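Local coordinates for binding component of ABC transporter (Wolinella succinogenes, PDB 3K4U), which binds lysine and is probably the extracellular solute-binding component of an ABC transporter for this or a related amino acid, at residues T117-F122 and K140-E145; V124-A129 and M159-L164. All coordinates share one frame; numbering follows the deposited sequence.

Contact 1: T117-F122 and K140-E145; sequences TLVTKF and KTYDTE. With LYS (lysine), chain K.
In the beta-alpha-beta unit formed by strand 117-121, helix 125-133 and strand 138-142, the two strands lie side by side and parallel, Val119 beside Lys140, Thr120 beside Thr141 and Lys121 beside Tyr142. Lys140 N donates to Leu118 O, Thr120 N to Lys140 O at 3.2 Å, and Tyr142 N returns to Thr120 O at 3.0 Å, so the bonds alternate as parallel pairing requires. Phe122 N closes the Lys121–Tyr142 pair, reaching Tyr142 O at 2.9 Å from above the carbonyl plane. On one face Val119 CG1 packs 3.6 Å from Lys140 CB and meets the edge of the Tyr142 ring in its plane, 3.7 Å from CE2. On the other, Thr141 OG1 sits near the plane of the Phe122 ring at its edge, while Thr120 OG1 bonds to Ile161 O of the next strand. Charged chemistry gathers around the strand ends. Lys121 runs extended to CE and then bends at chi4 (67°), which sets NZ 2.7 Å from Asp143 O; a long salt bridge of 3.9 Å links the same NZ to Glu145 OE2. The other carboxylate oxygen, Glu145 OE1, accepts a weak hydrogen bond from the ligand's NZ at 3.3 Å, and Lys121 CE packs against the ligand's CE. Residues at and just past the C-terminal ends of parallel strands thus line the lysine pocket, as is typical of the periplasmic binding protein fold.

Contact 2: V124-A129 and M159-L164; sequences VSAEYA and MFIFDL. With LYS (lysine), chain K.
The Phe162 ring has Val124 CG1 and Ala126 CB approaching it obliquely, with Val124 CG1 3.9 Å from Phe162 CE1, while the bound lysine's CE lies at its edge, in the ring plane. The ligand's CG also comes obliquely, 3.6 Å from Phe162 CZ, and Tyr15 meets the ring edge-to-face. The Val124 and Phe162 side chains cross at about a right angle. Ala126 CB also rests 3.6 Å from Ile161 O and 4.2 Å from Ile161 CG2, seating the first turn of helix 125-133 on strand 159-163. No hydrogen bond joins the two segments directly; the ligand does so instead. At the helix start Ser125 N donates to the ligand's OXT at 2.7 Å in a nearly straight bond (171°), and Ser125 OG bonds to Thr73 OG1. From the strand end, Asp163 OD1 accepts a hydrogen bond from the ligand's alpha-amino N at 2.7 Å. An alanine in place of Asp163 would probably leave that ammonium without its mate on this side of the pocket. Apolar packing thus sets helix against strand, whereas the polar ends read the ligand's backbone: the helix N-terminus is likely to favour its carboxylate electrostatically, and the aspartate its ammonium.

In the fold
Both contacts reach one sheet, in which strands 117-121 and 159-163 are neighbours, and their segments alternate along the chain; helix 125-133 of contact 2 connects the two strands of contact 1. Contact 1 is strand on strand and only partly buried: backbone bonds run its length, and several side chains at its margin are exposed. Contact 2 is helix on strand, wholly buried, and made of apolar side-chain contacts, with no hydrogen bond between its segments. They meet where Val119 N approaches Met159 O at 3.0 Å, a probable hydrogen bond, and where Glu145 CG packs on Phe162 CZ. Each also reaches the bound lysine: contact 1 offers its side-chain amine a weakly bonded carboxylate, contact 2 engages its alpha-amino and carboxylate groups and lays Phe162 against its aliphatic chain.

Contact 1: T117-F122 and K140-E145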
loop_
_atom_site.group_PDB
_atom_site.type_symbol
_atom_site.label_atom_id
_atom_site.label_comp_id
_atom_site.label_asym_id
_atom_site.label_seq_id
_atom_site.Cartn_x
_atom_site.Cartn_y
_atom_site.Cartn_z
ATOM N N THR E 117 -12.530 -40.862 24.062
ATOM C CA THR E 117 -13.853 -40.727 23.449
ATOM C C THR E 117 -14.094 -39.255 23.122
ATOM O O THR E 117 -13.863 -38.384 23.985
ATOM C CB THR E 117 -14.933 -41.184 24.434
ATOM O OG1 THR E 117 -14.380 -42.182 25.316
ATOM C CG2 THR E 117 -16.122 -41.745 23.687
ATOM N N LEU E 118 -14.543 -38.971 21.895
ATOM C CA LEU E 118 -14.803 -37.587 21.454
ATOM C C LEU E 118 -16.215 -37.352 20.865
ATOM O O LEU E 118 -16.673 -38.062 19.951
ATOM C CB LEU E 118 -13.737 -37.188 20.450
ATOM C CG LEU E 118 -13.926 -36.085 19.409
ATOM C CD1 LEU E 118 -13.103 -34.883 19.798
ATOM C CD2 LEU E 118 -13.479 -36.643 18.081
ATOM N N VAL E 119 -16.893 -36.329 21.381
ATOM C CA VAL E 119 -18.297 -36.106 21.009
ATOM C C VAL E 119 -18.645 -34.760 20.385
ATOM O O VAL E 119 -18.102 -33.695 20.775
ATOM C CB VAL E 119 -19.265 -36.404 22.153
ATOM C CG1 VAL E 119 -19.265 -37.899 22.453
ATOM C CG2 VAL E 119 -18.906 -35.609 23.375
ATOM N N THR E 120 -19.557 -34.828 19.413
ATOM C CA THR E 120 -20.154 -33.637 18.833
ATOM C C THR E 120 -21.612 -33.845 18.332
ATOM O O THR E 120 -22.198 -34.939 18.457
ATOM C CB THR E 120 -19.264 -33.078 17.709
ATOM O OG1 THR E 120 -19.493 -31.667 17.569
ATOM C CG2 THR E 120 -19.537 -33.781 16.390
ATOM N N LYS E 121 -22.175 -32.793 17.755
ATOM C CA LYS E 121 -23.519 -32.863 17.253
ATOM C C LYS E 121 -23.547 -33.588 15.901
ATOM O O LYS E 121 -22.544 -33.579 15.160
ATOM C CB LYS E 121 -24.081 -31.453 17.112
ATOM C CG LYS E 121 -25.351 -31.375 16.228
ATOM C CD LYS E 121 -25.609 -29.919 15.866
ATOM C CE LYS E 121 -26.955 -29.724 15.252
ATOM N NZ LYS E 121 -28.027 -29.979 16.229
ATOM N N PHE E 122 -24.694 -34.176 15.564
ATOM C CA PHE E 122 -24.808 -34.960 14.338
ATOM C C PHE E 122 -24.952 -34.121 13.062
ATOM O O PHE E 122 -25.642 -33.077 13.052
ATOM C CB PHE E 122 -25.963 -35.962 14.434
ATOM C CG PHE E 122 -26.137 -36.798 13.196
ATOM C CD1 PHE E 122 -25.358 -37.963 13.001
ATOM C CD2 PHE E 122 -27.036 -36.414 12.199
ATOM C CE1 PHE E 122 -25.500 -38.749 11.849
ATOM C CE2 PHE E 122 -27.178 -37.197 11.020
ATOM C CZ PHE E 122 -26.396 -38.365 10.853
ATOM N N LYS E 140 -18.634 -40.183 18.978
ATOM C CA LYS E 140 -20.073 -40.325 19.198
ATOM C C LYS E 140 -20.807 -39.017 18.951
ATOM O O LYS E 140 -20.272 -37.928 19.176
ATOM C CB LYS E 140 -20.361 -40.792 20.616
ATOM C CG LYS E 140 -20.097 -42.262 20.849
ATOM C CD LYS E 140 -20.989 -42.793 21.944
ATOM C CE LYS E 140 -20.681 -42.160 23.269
ATOM N NZ LYS E 140 -21.280 -42.962 24.344
ATOM N N THR E 141 -22.056 -39.144 18.516
ATOM C CA THR E 141 -22.825 -37.996 18.053
ATOM C C THR E 141 -24.210 -37.889 18.698
ATOM O O THR E 141 -24.853 -38.885 18.988
ATOM C CB THR E 141 -23.065 -38.052 16.543
ATOM O OG1 THR E 141 -23.967 -39.136 16.268
ATOM C CG2 THR E 141 -21.770 -38.213 15.786
ATOM N N TYR E 142 -24.662 -36.651 18.853
ATOM C CA TYR E 142 -25.864 -36.325 19.541
ATOM C C TYR E 142 -26.599 -35.225 18.798
ATOM O O TYR E 142 -25.980 -34.360 18.153
ATOM C CB TYR E 142 -25.510 -35.879 20.957
ATOM C CG TYR E 142 -24.884 -37.002 21.754
ATOM C CD1 TYR E 142 -25.685 -37.938 22.402
ATOM C CD2 TYR E 142 -23.489 -37.152 21.827
ATOM C CE1 TYR E 142 -25.137 -38.972 23.111
ATOM C CE2 TYR E 142 -22.926 -38.195 22.539
ATOM C CZ TYR E 142 -23.762 -39.108 23.184
ATOM O OH TYR E 142 -23.233 -40.164 23.900
ATOM N N ASP E 143 -27.923 -35.261 18.918
ATOM C CA ASP E 143 -28.832 -34.297 18.315
ATOM C C ASP E 143 -28.579 -32.840 18.670
ATOM O O ASP E 143 -28.925 -31.954 17.878
ATOM C CB ASP E 143 -30.282 -34.680 18.643
ATOM C CG ASP E 143 -30.675 -35.991 17.997
ATOM O OD1 ASP E 143 -30.200 -36.220 16.846
ATOM O OD2 ASP E 143 -31.426 -36.789 18.632
ATOM N N THR E 144 -27.992 -32.578 19.837
ATOM C CA THR E 144 -27.675 -31.187 20.202
ATOM C C THR E 144 -26.264 -30.924 20.775
ATOM O O THR E 144 -25.646 -31.788 21.402
ATOM C CB THR E 144 -28.751 -30.548 21.125
ATOM O OG1 THR E 144 -28.706 -31.152 22.431
ATOM C CG2 THR E 144 -30.129 -30.679 20.513
ATOM N N GLU E 145 -25.775 -29.719 20.540
ATOM C CA GLU E 145 -24.460 -29.321 20.997
ATOM C C GLU E 145 -24.401 -29.594 22.466
ATOM O O GLU E 145 -23.434 -30.184 22.959
ATOM C CB GLU E 145 -24.230 -27.816 20.786
ATOM C CG GLU E 145 -24.066 -27.366 19.356
ATOM C CD GLU E 145 -25.362 -26.930 18.704
ATOM O OE1 GLU E 145 -25.369 -25.875 18.020
ATOM O OE2 GLU E 145 -26.386 -27.632 18.872
HETATM N N LYS K . -20.731 -24.107 11.400
HETATM C CA LYS K . -21.555 -25.222 11.820
HETATM C C LYS K . -22.047 -25.921 10.573
HETATM O O LYS K . -22.244 -25.265 9.553
HETATM C CB LYS K . -22.760 -24.719 12.629
HETATM C CG LYS K . -23.393 -25.747 13.536
HETATM C CD LYS K . -24.862 -25.529 13.623
HETATM C CE LYS K . -25.506 -26.292 14.786
HETATM N NZ LYS K . -26.888 -25.829 15.076
HETATM O OXT LYS K . -22.261 -27.131 10.556
#

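Contact 2: V124-A129 and M159-L164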
loop_
_atom_site.group_PDB
_atom_site.type_symbol
_atom_site.label_atom_id
_atom_site.label_comp_id
_atom_site.label_asym_id
_atom_site.label_seq_id
_atom_site.Cartn_x
_atom_site.Cartn_y
_atom_site.Cartn_z
ATOM N N VAL E 124 -22.924 -32.148 11.207
ATOM C CA VAL E 124 -22.588 -30.736 11.318
ATOM C C VAL E 124 -21.065 -30.534 11.044
ATOM O O VAL E 124 -20.283 -31.478 11.166
ATOM C CB VAL E 124 -23.019 -30.279 12.721
ATOM C CG1 VAL E 124 -21.857 -29.902 13.566
ATOM C CG2 VAL E 124 -23.999 -29.216 12.634
ATOM N N SER E 125 -20.651 -29.319 10.682
ATOM C CA SER E 125 -19.260 -29.039 10.328
ATOM C C SER E 125 -18.285 -29.860 11.142
ATOM O O SER E 125 -17.389 -30.489 10.590
ATOM C CB SER E 125 -18.913 -27.579 10.562
ATOM O OG SER E 125 -18.979 -26.842 9.376
ATOM N N ALA E 126 -18.463 -29.856 12.457
ATOM C CA ALA E 126 -17.555 -30.556 13.343
ATOM C C ALA E 126 -17.544 -32.053 13.048
ATOM O O ALA E 126 -16.486 -32.683 12.998
ATOM C CB ALA E 126 -17.943 -30.286 14.778
ATOM N N GLU E 127 -18.719 -32.631 12.837
ATOM C CA GLU E 127 -18.781 -34.045 12.672
ATOM C C GLU E 127 -17.937 -34.503 11.486
ATOM O O GLU E 127 -17.224 -35.510 11.601
ATOM C CB GLU E 127 -20.210 -34.492 12.506
ATOM C CG GLU E 127 -20.401 -35.913 12.959
ATOM C CD GLU E 127 -21.057 -36.735 11.904
ATOM O OE1 GLU E 127 -22.000 -36.228 11.253
ATOM O OE2 GLU E 127 -20.642 -37.903 11.754
ATOM N N TYR E 128 -18.007 -33.752 10.378
ATOM C CA TYR E 128 -17.213 -34.013 9.163
ATOM C C TYR E 128 -15.698 -33.741 9.339
ATOM O O TYR E 128 -14.854 -34.498 8.843
ATOM C CB TYR E 128 -17.784 -33.230 7.973
ATOM C CG TYR E 128 -19.266 -33.481 7.780
ATOM C CD1 TYR E 128 -19.720 -34.694 7.223
ATOM C CD2 TYR E 128 -20.228 -32.522 8.175
ATOM C CE1 TYR E 128 -21.092 -34.953 7.074
ATOM C CE2 TYR E 128 -21.599 -32.772 8.014
ATOM C CZ TYR E 128 -22.019 -33.991 7.473
ATOM O OH TYR E 128 -23.368 -34.244 7.307
ATOM N N ALA E 129 -15.375 -32.663 10.042
ATOM C CA ALA E 129 -13.993 -32.339 10.405
ATOM C C ALA E 129 -13.393 -33.443 11.289
ATOM O O ALA E 129 -12.373 -34.045 10.927
ATOM C CB ALA E 129 -13.907 -30.982 11.097
HETATM N N MSE E 159 -13.832 -35.209 25.684
HETATM C CA MSE E 159 -13.645 -33.971 24.941
HETATM C C MSE E 159 -14.697 -33.730 23.871
HETATM O O MSE E 159 -15.175 -34.671 23.216
HETATM C CB MSE E 159 -12.282 -33.978 24.273
HETATM C CG MSE E 159 -11.996 -35.273 23.552
HETATM SE SE MSE E 159 -10.266 -35.173 22.688
HETATM C CE MSE E 159 -10.316 -36.905 21.725
ATOM N N PHE E 160 -15.010 -32.447 23.702
ATOM C CA PHE E 160 -16.024 -31.921 22.785
ATOM C C PHE E 160 -15.361 -31.129 21.638
ATOM O O PHE E 160 -14.385 -30.412 21.852
ATOM C CB PHE E 160 -16.973 -31.027 23.590
ATOM C CG PHE E 160 -18.120 -30.461 22.795
ATOM C CD1 PHE E 160 -19.173 -31.275 22.375
ATOM C CD2 PHE E 160 -18.168 -29.110 22.494
ATOM C CE1 PHE E 160 -20.216 -30.752 21.639
ATOM C CE2 PHE E 160 -19.218 -28.600 21.759
ATOM C CZ PHE E 160 -20.241 -29.427 21.337
ATOM N N ILE E 161 -15.867 -31.286 20.422
ATOM C CA ILE E 161 -15.331 -30.570 19.243
ATOM C C ILE E 161 -16.439 -29.789 18.568
ATOM O O ILE E 161 -17.526 -30.310 18.353
ATOM C CB ILE E 161 -14.720 -31.494 18.179
ATOM C CG1 ILE E 161 -14.107 -30.649 17.034
ATOM C CG2 ILE E 161 -15.783 -32.466 17.628
ATOM C CD1 ILE E 161 -13.307 -31.468 15.952
ATOM N N PHE E 162 -16.159 -28.540 18.219
ATOM C CA PHE E 162 -17.177 -27.686 17.640
ATOM C C PHE E 162 -16.559 -26.343 17.300
ATOM O O PHE E 162 -15.451 -26.047 17.732
ATOM C CB PHE E 162 -18.325 -27.497 18.649
ATOM C CG PHE E 162 -19.634 -27.203 18.008
ATOM C CD1 PHE E 162 -20.469 -28.240 17.600
ATOM C CD2 PHE E 162 -20.038 -25.897 17.803
ATOM C CE1 PHE E 162 -21.677 -27.962 16.970
ATOM C CE2 PHE E 162 -21.237 -25.615 17.182
ATOM C CZ PHE E 162 -22.062 -26.647 16.766
ATOM N N ASP E 163 -17.296 -25.551 16.525
ATOM C CA ASP E 163 -16.969 -24.178 16.250
ATOM C C ASP E 163 -16.500 -23.472 17.514
ATOM O O ASP E 163 -17.129 -23.548 18.575
ATOM C CB ASP E 163 -18.160 -23.440 15.632
ATOM C CG ASP E 163 -18.608 -24.035 14.286
ATOM O OD1 ASP E 163 -19.168 -23.295 13.425
ATOM O OD2 ASP E 163 -18.414 -25.247 14.094
ATOM N N LEU E 164 -15.363 -22.788 17.367
ATOM C CA LEU E 164 -14.661 -22.136 18.467
ATOM C C LEU E 164 -15.488 -21.105 19.233
ATOM O O LEU E 164 -15.333 -20.975 20.448
ATOM C CB LEU E 164 -13.384 -21.477 17.939
ATOM C CG LEU E 164 -12.434 -20.837 18.936
ATOM C CD1 LEU E 164 -11.061 -21.069 18.425
ATOM C CD2 LEU E 164 -12.705 -19.358 19.073
HETATM N N LYS K . -20.731 -24.107 11.400
HETATM C CA LYS K . -21.555 -25.222 11.820
HETATM C C LYS K . -22.047 -25.921 10.573
HETATM O O LYS K . -22.244 -25.265 9.553
HETATM C CB LYS K . -22.760 -24.719 12.629
HETATM C CG LYS K . -23.393 -25.747 13.536
HETATM C CD LYS K . -24.862 -25.529 13.623
HETATM C CE LYS K . -25.506 -26.292 14.786
HETATM N NZ LYS K . -26.888 -25.829 15.076
HETATM O OXT LYS K . -22.261 -27.131 10.556
#